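L-Ala-D/L-Glu Epimerase (Escherichia coli, PDB 1JPD) belongs to the enolase superfamily, joining an enolase-like N-terminal domain to a C-terminal domain of the TIM-barrel class. Local coordinates at residues 152-157 against 177-182; 183-188 against 207-212. All coordinates share one frame; numbering follows the deposited sequence.

Contact 1 of 2, residues 152-157 against 177-182; sequences KVKLDN and IVDANE
Asp179 and Lys152 give up the most surface where two neighbouring parallel strands, 152-154 and 177-179, run side by side toward their C-terminal ends. Asp179 is gripped through its backbone on both sides of the residue: its N donates to Val153 O at 2.9 Å, and its O receives Leu155 N at 3.2 Å. Val153 N to Ile177 O (2.7 Å) completes the parallel ladder.

The side chain of Asp179 leaves with CG anti to the backbone N (chi1 -169°), and its CB stands 4.2 Å from Lys152 CG. A short carboxylate also suits the strand end, because OD1 accepts Asn181 N, 3.1 Å away, and closes an Asx turn as the strand gives way to a loop. On the same face Lys154 lies alongside Asp179, methylene CE being its nearest atom to OD2. The long aliphatic stem of Lys152 crosses Ile177, with CB 3.9 Å from Ile177 CG1, while its amine forms a salt bridge with Asp300.

The other face is hydrophobic, as suits branched residues under a helix: Leu155 CD1 rests 3.8 Å from Val178 CG1, and Val153 CB packs against Val178 CG2. Ile167 and Met164 of helix 160-170 cover this side; strand 150-154, helix 160-170 and strand 175-179 form a beta-alpha-beta unit of the TIM-barrel-type domain. Strand 121-128 flanks 152-154 and strand 203-205 flanks 177-179; Lys152 and Lys154 touch Thr127, and Asp179 touches Glu205.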
ATOM      1  N   LYS A 152       1.661 -13.772   1.549  1.00 42.94           N
ATOM      2  CA  LYS A 152       1.511 -13.223   0.205  1.00 42.70           C
ATOM      3  C   LYS A 152       2.521 -13.953  -0.656  1.00 41.97           C
ATOM      4  O   LYS A 152       3.725 -13.726  -0.535  1.00 46.12           O
ATOM      5  CB  LYS A 152       1.793 -11.720   0.177  1.00 42.06           C
ATOM      6  CG  LYS A 152       1.601 -11.098  -1.203  1.00 43.74           C
ATOM      7  CD  LYS A 152       1.766  -9.583  -1.183  1.00 46.38           C
ATOM      8  CE  LYS A 152       3.194  -9.165  -0.870  1.00 48.90           C
ATOM      9  NZ  LYS A 152       3.321  -7.688  -0.762  1.00 48.33           N
ATOM     10  N   VAL A 153       2.039 -14.848  -1.512  1.00 40.18           N
ATOM     11  CA  VAL A 153       2.935 -15.612  -2.372  1.00 37.88           C
ATOM     12  C   VAL A 153       3.230 -14.850  -3.646  1.00 39.10           C
ATOM     13  O   VAL A 153       2.313 -14.509  -4.398  1.00 42.53           O
ATOM     14  CB  VAL A 153       2.326 -16.980  -2.743  1.00 34.35           C
ATOM     15  CG1 VAL A 153       3.276 -17.736  -3.647  1.00 32.27           C
ATOM     16  CG2 VAL A 153       2.053 -17.786  -1.483  1.00 31.37           C
ATOM     17  N   LYS A 154       4.509 -14.568  -3.877  1.00 39.08           N
ATOM     18  CA  LYS A 154       4.929 -13.856  -5.081  1.00 43.33           C
ATOM     19  C   LYS A 154       5.132 -14.885  -6.194  1.00 42.76           C
ATOM     20  O   LYS A 154       5.810 -15.893  -5.998  1.00 42.12           O
ATOM     21  CB  LYS A 154       6.245 -13.106  -4.831  1.00 42.38           C
ATOM     22  CG  LYS A 154       6.111 -11.816  -4.046  1.00 47.59           C
ATOM     23  CD  LYS A 154       6.309 -10.596  -4.951  1.00 53.66           C
ATOM     24  CE  LYS A 154       6.272  -9.292  -4.151  1.00 57.18           C
ATOM     25  NZ  LYS A 154       7.383  -9.185  -3.147  1.00 55.67           N
ATOM     26  N   LEU A 155       4.538 -14.652  -7.355  1.00 39.47           N
ATOM     27  CA  LEU A 155       4.704 -15.592  -8.461  1.00 40.62           C
ATOM     28  C   LEU A 155       4.981 -14.887  -9.780  1.00 43.50           C
ATOM     29  O   LEU A 155       4.535 -13.758 -10.014  1.00 44.27           O
ATOM     30  CB  LEU A 155       3.453 -16.466  -8.643  1.00 35.27           C
ATOM     31  CG  LEU A 155       3.027 -17.455  -7.563  1.00 33.59           C
ATOM     32  CD1 LEU A 155       1.729 -18.137  -7.991  1.00 37.04           C
ATOM     33  CD2 LEU A 155       4.119 -18.479  -7.346  1.00 31.30           C
ATOM     34  N   ASP A 156       5.740 -15.555 -10.637  1.00 43.97           N
ATOM     35  CA  ASP A 156       6.010 -15.016 -11.952  1.00 42.45           C
ATOM     36  C   ASP A 156       5.242 -15.920 -12.890  1.00 41.39           C
ATOM     37  O   ASP A 156       4.222 -16.482 -12.516  1.00 43.00           O
ATOM     38  CB  ASP A 156       7.510 -15.021 -12.291  1.00 43.74           C
ATOM     39  CG  ASP A 156       8.155 -16.386 -12.157  1.00 50.79           C
ATOM     40  OD1 ASP A 156       7.434 -17.412 -12.116  1.00 51.48           O
ATOM     41  OD2 ASP A 156       9.406 -16.426 -12.107  1.00 51.05           O
ATOM     42  N   ASN A 157       5.741 -16.092 -14.098  1.00 45.37           N
ATOM     43  CA  ASN A 157       5.051 -16.914 -15.061  1.00 48.30           C
ATOM     44  C   ASN A 157       5.488 -18.376 -15.049  1.00 47.38           C
ATOM     45  O   ASN A 157       5.070 -19.158 -15.895  1.00 52.16           O
ATOM     46  CB  ASN A 157       5.267 -16.311 -16.445  1.00 54.59           C
ATOM     47  CG  ASN A 157       4.117 -16.574 -17.370  1.00 57.61           C
ATOM     48  OD1 ASN A 157       2.968 -16.268 -17.048  1.00 58.99           O
ATOM     49  ND2 ASN A 157       4.410 -17.144 -18.531  1.00 61.57           N
ATOM     50  N   ILE A 177      -2.624 -15.322  -0.351  1.00 40.50           N
ATOM     51  CA  ILE A 177      -2.982 -14.377  -1.404  1.00 33.40           C
ATOM     52  C   ILE A 177      -1.796 -14.403  -2.365  1.00 34.32           C
ATOM     53  O   ILE A 177      -0.659 -14.599  -1.942  1.00 38.62           O
ATOM     54  CB  ILE A 177      -3.258 -12.952  -0.872  1.00 35.54           C
ATOM     55  CG1 ILE A 177      -2.034 -12.378  -0.165  1.00 37.14           C
ATOM     56  CG2 ILE A 177      -4.449 -12.985   0.085  1.00 36.95           C
ATOM     57  CD1 ILE A 177      -2.271 -10.960   0.346  1.00 31.51           C
ATOM     58  N   VAL A 178      -2.064 -14.259  -3.658  1.00 33.70           N
ATOM     59  CA  VAL A 178      -1.013 -14.311  -4.670  1.00 33.48           C
ATOM     60  C   VAL A 178      -0.811 -13.001  -5.415  1.00 38.76           C
ATOM     61  O   VAL A 178      -1.767 -12.410  -5.921  1.00 40.28           O
ATOM     62  CB  VAL A 178      -1.310 -15.413  -5.722  1.00 32.40           C
ATOM     63  CG1 VAL A 178      -0.472 -15.188  -6.976  1.00 30.32           C
ATOM     64  CG2 VAL A 178      -1.016 -16.781  -5.140  1.00 33.19           C
ATOM     65  N   ASP A 179       0.441 -12.556  -5.479  1.00 39.10           N
ATOM     66  CA  ASP A 179       0.783 -11.338  -6.199  1.00 37.33           C
ATOM     67  C   ASP A 179       1.521 -11.777  -7.458  1.00 34.82           C
ATOM     68  O   ASP A 179       2.710 -12.082  -7.413  1.00 34.54           O
ATOM     69  CB  ASP A 179       1.687 -10.435  -5.353  1.00 42.14           C
ATOM     70  CG  ASP A 179       1.856  -9.040  -5.958  1.00 48.89           C
ATOM     71  OD1 ASP A 179       1.292  -8.792  -7.045  1.00 50.47           O
ATOM     72  OD2 ASP A 179       2.546  -8.188  -5.350  1.00 50.47           O
ATOM     73  N   ALA A 180       0.807 -11.839  -8.575  1.00 34.89           N
ATOM     74  CA  ALA A 180       1.421 -12.246  -9.833  1.00 37.68           C
ATOM     75  C   ALA A 180       2.169 -11.063 -10.442  1.00 37.24           C
ATOM     76  O   ALA A 180       2.843 -11.189 -11.468  1.00 33.09           O
ATOM     77  CB  ALA A 180       0.356 -12.771 -10.797  1.00 40.27           C
ATOM     78  N   ASN A 181       2.014  -9.908  -9.803  1.00 36.22           N
ATOM     79  CA  ASN A 181       2.701  -8.683 -10.199  1.00 44.48           C
ATOM     80  C   ASN A 181       2.835  -8.420 -11.718  1.00 44.47           C
ATOM     81  O   ASN A 181       3.939  -8.221 -12.228  1.00 47.16           O
ATOM     82  CB  ASN A 181       4.090  -8.698  -9.547  1.00 48.70           C
ATOM     83  CG  ASN A 181       4.766  -7.340  -9.561  1.00 58.30           C
ATOM     84  OD1 ASN A 181       5.979  -7.253  -9.782  1.00 57.72           O
ATOM     85  ND2 ASN A 181       3.990  -6.269  -9.310  1.00 53.60           N
ATOM     86  N   GLU A 182       1.715  -8.420 -12.435  1.00 41.98           N
ATOM     87  CA  GLU A 182       1.704  -8.163 -13.878  1.00 36.81           C
ATOM     88  C   GLU A 182       2.514  -9.120 -14.768  1.00 39.49           C
ATOM     89  O   GLU A 182       2.789  -8.799 -15.926  1.00 42.79           O
ATOM     90  CB  GLU A 182       2.169  -6.725 -14.155  1.00 34.74           C
ATOM     91  CG  GLU A 182       1.290  -5.653 -13.552  1.00 36.84           C
ATOM     92  CD  GLU A 182       1.698  -4.249 -13.958  1.00 40.50           C
ATOM     93  OE1 GLU A 182       2.784  -3.786 -13.552  1.00 43.76           O
ATOM     94  OE2 GLU A 182       0.925  -3.599 -14.689  1.00 45.13           O
TER

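Contact 2 of 2, residues 183-188 against 207-212; sequences SWRAEG and PLPAQD
Trp184 and Pro207 meet where two irregular segments run almost at right angles (92°), joined by a backbone hydrogen bond from Trp184 N to Pro207 O of 2.9 Å. Both belong to loops that follow consecutive strands of the TIM-barrel-type domain, 175-179 and 203-205, so the contact ties neighbouring loops together beyond the strand ends.

Pro207 suits this place because its rigid ring offers carbon to an aromatic neighbour while its carbonyl takes the bond. Trp184 holds CG anti to its carbonyl carbon (chi1 -72°), which brings one corner of the indole obliquely to the proline, CE3 being 3.8 Å from Pro207 CB. The large ring then reaches on to Leu189 and Leu196 of helix 189-198 and makes a cation-pi contact with Arg192. Leu208 packs with its CD2 against the peptide that links Arg185 to Ala186, 3.7 Å from Ala186 N, and it also touches Leu189.

Arg185 lies at the solvent-facing side of the contact. Bent at chi2, its chain folds back until NH1 donates to Trp184 O at 2.7 Å, from above the carbonyl plane, with that oxygen close to the plane of the guanidinium; the same NH1 lies 3.9 Å from Pro209 CG.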
ATOM      1  N   SER A 183       2.878 -10.295 -14.267  1.00 39.48           N
ATOM      2  CA  SER A 183       3.679 -11.212 -15.077  1.00 39.19           C
ATOM      3  C   SER A 183       2.889 -12.291 -15.818  1.00 41.88           C
ATOM      4  O   SER A 183       3.443 -12.988 -16.670  1.00 42.18           O
ATOM      5  CB  SER A 183       4.748 -11.881 -14.209  1.00 35.14           C
ATOM      6  OG  SER A 183       4.154 -12.718 -13.233  1.00 38.65           O
ATOM      7  N   TRP A 184       1.603 -12.430 -15.504  1.00 41.28           N
ATOM      8  CA  TRP A 184       0.778 -13.449 -16.152  1.00 42.36           C
ATOM      9  C   TRP A 184       0.187 -12.972 -17.470  1.00 46.32           C
ATOM     10  O   TRP A 184       0.231 -11.785 -17.783  1.00 49.46           O
ATOM     11  CB  TRP A 184      -0.339 -13.890 -15.206  1.00 39.41           C
ATOM     12  CG  TRP A 184       0.148 -14.734 -14.059  1.00 42.52           C
ATOM     13  CD1 TRP A 184       1.445 -14.920 -13.660  1.00 38.13           C
ATOM     14  CD2 TRP A 184      -0.663 -15.467 -13.128  1.00 43.67           C
ATOM     15  NE1 TRP A 184       1.490 -15.715 -12.539  1.00 37.95           N
ATOM     16  CE2 TRP A 184       0.213 -16.064 -12.190  1.00 41.74           C
ATOM     17  CE3 TRP A 184      -2.043 -15.671 -12.991  1.00 41.63           C
ATOM     18  CZ2 TRP A 184      -0.247 -16.852 -11.134  1.00 42.15           C
ATOM     19  CZ3 TRP A 184      -2.499 -16.455 -11.939  1.00 41.61           C
ATOM     20  CH2 TRP A 184      -1.602 -17.033 -11.024  1.00 42.14           C
ATOM     21  N   ARG A 185      -0.369 -13.897 -18.247  1.00 52.19           N
ATOM     22  CA  ARG A 185      -0.959 -13.536 -19.531  1.00 56.30           C
ATOM     23  C   ARG A 185      -2.403 -14.004 -19.691  1.00 54.46           C
ATOM     24  O   ARG A 185      -2.891 -14.838 -18.921  1.00 51.57           O
ATOM     25  CB  ARG A 185      -0.092 -14.077 -20.674  1.00 62.56           C
ATOM     26  CG  ARG A 185       1.283 -13.408 -20.776  1.00 69.18           C
ATOM     27  CD  ARG A 185       1.179 -11.918 -21.162  1.00 76.30           C
ATOM     28  NE  ARG A 185       2.487 -11.258 -21.163  1.00 82.88           N
ATOM     29  CZ  ARG A 185       3.020 -10.624 -20.117  1.00 84.55           C
ATOM     30  NH1 ARG A 185       2.360 -10.543 -18.969  1.00 84.30           N
ATOM     31  NH2 ARG A 185       4.235 -10.096 -20.209  1.00 84.12           N
ATOM     32  N   ALA A 186      -3.080 -13.445 -20.693  1.00 53.48           N
ATOM     33  CA  ALA A 186      -4.474 -13.771 -20.981  1.00 54.82           C
ATOM     34  C   ALA A 186      -4.652 -15.266 -21.198  1.00 53.42           C
ATOM     35  O   ALA A 186      -5.501 -15.903 -20.571  1.00 52.07           O
ATOM     36  CB  ALA A 186      -4.943 -13.001 -22.214  1.00 51.70           C
ATOM     37  N   GLU A 187      -3.840 -15.814 -22.092  1.00 53.37           N
ATOM     38  CA  GLU A 187      -3.871 -17.234 -22.413  1.00 55.93           C
ATOM     39  C   GLU A 187      -3.666 -18.125 -21.182  1.00 55.48           C
ATOM     40  O   GLU A 187      -2.573 -18.174 -20.618  1.00 54.81           O
ATOM     41  CB  GLU A 187      -2.785 -17.537 -23.444  1.00 62.39           C
ATOM     42  CG  GLU A 187      -2.488 -19.016 -23.645  1.00 75.44           C
ATOM     43  CD  GLU A 187      -3.151 -19.591 -24.881  1.00 80.54           C
ATOM     44  OE1 GLU A 187      -4.401 -19.607 -24.938  1.00 84.93           O
ATOM     45  OE2 GLU A 187      -2.416 -20.028 -25.796  1.00 83.39           O
ATOM     46  N   GLY A 188      -4.721 -18.826 -20.774  1.00 53.60           N
ATOM     47  CA  GLY A 188      -4.621 -19.724 -19.636  1.00 43.76           C
ATOM     48  C   GLY A 188      -4.862 -19.082 -18.290  1.00 42.25           C
ATOM     49  O   GLY A 188      -4.753 -19.742 -17.255  1.00 44.30           O
ATOM     50  N   PRO A 207      -2.759  -9.909 -11.963  1.00 35.85           N
ATOM     51  CA  PRO A 207      -2.067 -10.892 -12.794  1.00 33.49           C
ATOM     52  C   PRO A 207      -1.645 -10.350 -14.156  1.00 36.06           C
ATOM     53  O   PRO A 207      -0.653 -10.808 -14.733  1.00 38.81           O
ATOM     54  CB  PRO A 207      -3.093 -12.008 -12.919  1.00 35.27           C
ATOM     55  CG  PRO A 207      -4.370 -11.254 -12.935  1.00 36.00           C
ATOM     56  CD  PRO A 207      -4.172 -10.280 -11.798  1.00 36.18           C
ATOM     57  N   LEU A 208      -2.391  -9.381 -14.675  1.00 35.04           N
ATOM     58  CA  LEU A 208      -2.064  -8.813 -15.985  1.00 37.85           C
ATOM     59  C   LEU A 208      -1.581  -7.363 -15.920  1.00 36.33           C
ATOM     60  O   LEU A 208      -1.860  -6.645 -14.962  1.00 37.29           O
ATOM     61  CB  LEU A 208      -3.281  -8.896 -16.918  1.00 36.09           C
ATOM     62  CG  LEU A 208      -3.912 -10.274 -17.151  1.00 35.93           C
ATOM     63  CD1 LEU A 208      -5.065 -10.130 -18.134  1.00 38.32           C
ATOM     64  CD2 LEU A 208      -2.882 -11.243 -17.687  1.00 34.62           C
ATOM     65  N   PRO A 209      -0.836  -6.919 -16.945  1.00 36.77           N
ATOM     66  CA  PRO A 209      -0.319  -5.549 -16.998  1.00 33.19           C
ATOM     67  C   PRO A 209      -1.461  -4.540 -16.928  1.00 35.04           C
ATOM     68  O   PRO A 209      -2.505  -4.750 -17.538  1.00 37.06           O
ATOM     69  CB  PRO A 209       0.397  -5.511 -18.344  1.00 36.85           C
ATOM     70  CG  PRO A 209       0.900  -6.914 -18.495  1.00 32.83           C
ATOM     71  CD  PRO A 209      -0.301  -7.719 -18.064  1.00 35.53           C
ATOM     72  N   ALA A 210      -1.261  -3.447 -16.196  1.00 30.83           N
ATOM     73  CA  ALA A 210      -2.291  -2.421 -16.061  1.00 31.90           C
ATOM     74  C   ALA A 210      -2.790  -1.879 -17.396  1.00 37.69           C
ATOM     75  O   ALA A 210      -3.932  -1.432 -17.502  1.00 40.86           O
ATOM     76  CB  ALA A 210      -1.774  -1.267 -15.217  1.00 25.65           C
ATOM     77  N   GLN A 211      -1.938  -1.909 -18.414  1.00 38.62           N
ATOM     78  CA  GLN A 211      -2.329  -1.380 -19.707  1.00 44.44           C
ATOM     79  C   GLN A 211      -2.781  -2.452 -20.691  1.00 46.11           C
ATOM     80  O   GLN A 211      -2.829  -2.215 -21.895  1.00 46.61           O
ATOM     81  CB  GLN A 211      -1.189  -0.547 -20.307  1.00 44.65           C
ATOM     82  CG  GLN A 211       0.041  -1.337 -20.756  1.00 54.06           C
ATOM     83  CD  GLN A 211       0.981  -1.738 -19.616  1.00 57.30           C
ATOM     84  OE1 GLN A 211       2.104  -2.179 -19.864  1.00 59.85           O
ATOM     85  NE2 GLN A 211       0.528  -1.588 -18.376  1.00 51.70           N
ATOM     86  N   ASP A 212      -3.123  -3.627 -20.173  1.00 47.76           N
ATOM     87  CA  ASP A 212      -3.600  -4.723 -21.012  1.00 48.05           C
ATOM     88  C   ASP A 212      -4.230  -5.817 -20.153  1.00 43.69           C
ATOM     89  O   ASP A 212      -3.797  -6.969 -20.170  1.00 43.16           O
ATOM     90  CB  ASP A 212      -2.454  -5.284 -21.860  1.00 53.62           C
ATOM     91  CG  ASP A 212      -2.661  -5.046 -23.353  1.00 59.83           C
ATOM     92  OD1 ASP A 212      -1.661  -4.969 -24.105  1.00 63.56           O
ATOM     93  OD2 ASP A 212      -3.831  -4.943 -23.782  1.00 60.55           O
TER

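Contact 1 is buried and joins two strands of the barrel wall; contact 2 lies farther from the chain's centre and joins the loops beyond strands 175-179 and 203-205, partly open to solvent. The first relies on a repeating parallel ladder with one apolar face and one mixed face carrying Lys152, Lys154, Asp179 and Ile177, whereas the second has one backbone bond and otherwise packing of proline, leucine and indole, with an arginine guanidinium set against Pro209. In the chain 177-182 runs straight into 183-188, and the contacts also meet in space. Trp184 NE1 probably donates to Asp156 O at 2.8 Å, and Glu182 OE2 probably accepts Ala210 N at 2.7 Å, coupling three successive strand-end loops.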